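Local coordinates for protein cryptochrome DASH (Arabidopsis thaliana, PDB 2J4D) that binds FAD and a folate light antenna, repairs cyclobutane pyrimidine dimers in single-stranded DNA and may serve as a blue-light photoreceptor, at residues Q360-S365 and R403-D408. Sequence-based numbering, arbitrary orientation.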
# COMPACT_ATOMS: atom_id res chain seq x y z
N GLN A 360 17.74 -12.26 -18.69
CA GLN A 360 16.64 -13.02 -18.12
C GLN A 360 17.09 -14.06 -17.10
O GLN A 360 16.44 -14.25 -16.07
CB GLN A 360 15.84 -13.69 -19.24
CG GLN A 360 14.46 -14.20 -18.83
CD GLN A 360 13.60 -13.11 -18.20
OE1 GLN A 360 13.64 -11.94 -18.60
NE2 GLN A 360 12.79 -13.50 -17.22
N LYS A 361 18.22 -14.71 -17.37
CA LYS A 361 18.74 -15.73 -16.45
C LYS A 361 19.14 -15.10 -15.13
O LYS A 361 18.81 -15.63 -14.06
CB LYS A 361 19.95 -16.44 -17.06
CG LYS A 361 19.73 -17.93 -17.30
CD LYS A 361 21.05 -18.67 -17.43
CE LYS A 361 21.88 -18.53 -16.15
NZ LYS A 361 22.23 -19.85 -15.55
N LEU A 362 19.86 -13.99 -15.19
CA LEU A 362 20.27 -13.31 -13.97
C LEU A 362 19.04 -12.89 -13.20
O LEU A 362 18.94 -13.12 -12.00
CB LEU A 362 21.12 -12.08 -14.28
CG LEU A 362 22.63 -12.30 -14.33
CD1 LEU A 362 23.32 -10.95 -14.41
CD2 LEU A 362 23.09 -13.04 -13.09
N PHE A 363 18.10 -12.26 -13.90
CA PHE A 363 16.88 -11.82 -13.24
C PHE A 363 16.15 -12.97 -12.56
O PHE A 363 15.76 -12.88 -11.39
CB PHE A 363 15.93 -11.15 -14.24
CG PHE A 363 14.59 -10.82 -13.66
CD1 PHE A 363 14.47 -9.86 -12.66
CD2 PHE A 363 13.46 -11.53 -14.05
CE1 PHE A 363 13.23 -9.62 -12.05
CE2 PHE A 363 12.22 -11.30 -13.44
CZ PHE A 363 12.11 -10.34 -12.44
N GLU A 364 15.95 -14.08 -13.28
CA GLU A 364 15.25 -15.20 -12.70
C GLU A 364 15.89 -15.76 -11.44
O GLU A 364 15.18 -16.24 -10.55
CB GLU A 364 15.06 -16.30 -13.74
CG GLU A 364 14.21 -15.83 -14.91
CD GLU A 364 13.83 -16.95 -15.86
OE1 GLU A 364 14.55 -17.97 -15.90
OE2 GLU A 364 12.82 -16.79 -16.58
N SER A 365 17.22 -15.70 -11.34
CA SER A 365 17.91 -16.22 -10.16
C SER A 365 17.57 -15.36 -8.93
O SER A 365 17.47 -15.87 -7.82
CB SER A 365 19.43 -16.27 -10.38
OG SER A 365 19.99 -14.97 -10.50
N ARG A 403 23.30 -3.03 -8.36
CA ARG A 403 24.75 -2.91 -8.28
C ARG A 403 25.58 -4.19 -8.41
O ARG A 403 26.62 -4.18 -9.06
CB ARG A 403 25.12 -2.17 -7.00
CG ARG A 403 24.44 -0.80 -6.92
CD ARG A 403 25.01 0.09 -5.84
NE ARG A 403 24.53 1.46 -5.99
CZ ARG A 403 23.27 1.82 -5.77
NH1 ARG A 403 22.38 0.91 -5.38
NH2 ARG A 403 22.88 3.08 -5.96
N ASP A 404 25.13 -5.27 -7.79
CA ASP A 404 25.87 -6.52 -7.87
C ASP A 404 25.54 -7.28 -9.15
O ASP A 404 26.43 -7.85 -9.78
CB ASP A 404 25.57 -7.38 -6.65
CG ASP A 404 26.11 -6.75 -5.37
OD1 ASP A 404 27.35 -6.62 -5.26
OD2 ASP A 404 25.30 -6.39 -4.49
N MET A 405 24.27 -7.26 -9.55
CA MET A 405 23.85 -7.96 -10.76
C MET A 405 23.88 -7.07 -12.00
O MET A 405 23.90 -7.57 -13.12
CB MET A 405 22.45 -8.55 -10.58
CG MET A 405 22.37 -9.58 -9.48
SD MET A 405 20.75 -10.34 -9.42
CE MET A 405 21.01 -11.75 -10.45
N GLY A 406 23.87 -5.76 -11.79
CA GLY A 406 23.90 -4.82 -12.91
C GLY A 406 22.65 -4.83 -13.78
O GLY A 406 22.71 -4.46 -14.96
N LEU A 407 21.51 -5.21 -13.21
CA LEU A 407 20.27 -5.26 -13.99
C LEU A 407 19.45 -3.98 -14.04
O LEU A 407 19.51 -3.15 -13.13
CB LEU A 407 19.37 -6.39 -13.47
CG LEU A 407 19.91 -7.82 -13.62
CD1 LEU A 407 18.96 -8.80 -12.97
CD2 LEU A 407 20.09 -8.14 -15.10
N ASP A 408 18.68 -3.85 -15.12
CA ASP A 408 17.77 -2.73 -15.35
C ASP A 408 16.90 -2.73 -14.08
O ASP A 408 16.19 -3.70 -13.83
CB ASP A 408 16.91 -3.06 -16.58
CG ASP A 408 15.93 -1.97 -16.95
OD1 ASP A 408 15.26 -1.43 -16.04
OD2 ASP A 408 15.82 -1.66 -18.15
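Two apolar side chains of the 403-408 segment, Met405 and Leu407, reach one side of helix 360-367. Met405 points at the helix and runs antiparallel alongside Leu362, so that its CE lies 3.6 Å from Leu362 CD2 while Leu362 CD1 sits 3.7 Å from the Met405 carbonyl O. A bend at the last torsion (chi3 93°) carries the methyl tip to the helix backbone, where Met405 CE is 2.9 Å from Leu362 O, a tight approach, and 3.4 Å from Ser365 OG. That hydroxyl, set between the backbone N and the carbonyl carbon of its own residue (chi1 67°), hydrogen-bonds back to Leu362 O on a lone pair in the carbonyl plane, Ser365 OG to Leu362 O 2.6 Å. An alanine in place of Ser365 removes the hydroxyl and this bond, which would probably leave this turn of the helix and the methionine methyl beside it less firmly held. Gly406, with positive phi (67°), leaves helical geometry and turns the chain so that Leu407 also faces 360-365. Leu407 CD1 packs on the helix backbone, 3.7 Å from Phe363 CA, and touches Phe363 CB at 4.0 Å. Phe363 CG is anti to the backbone N, and the ring, directed off this interface, lies nearly parallel to that of Phe87. Asp408 then N-caps helix 409-419. The contact thus sets helix 360-367 against the link between helices 391-404 and 409-419 in the all-helical FAD-binding region, with Val491 touching Leu362 and Ser365, and Met411 and Trp415 of helix 409-419 meeting Phe363.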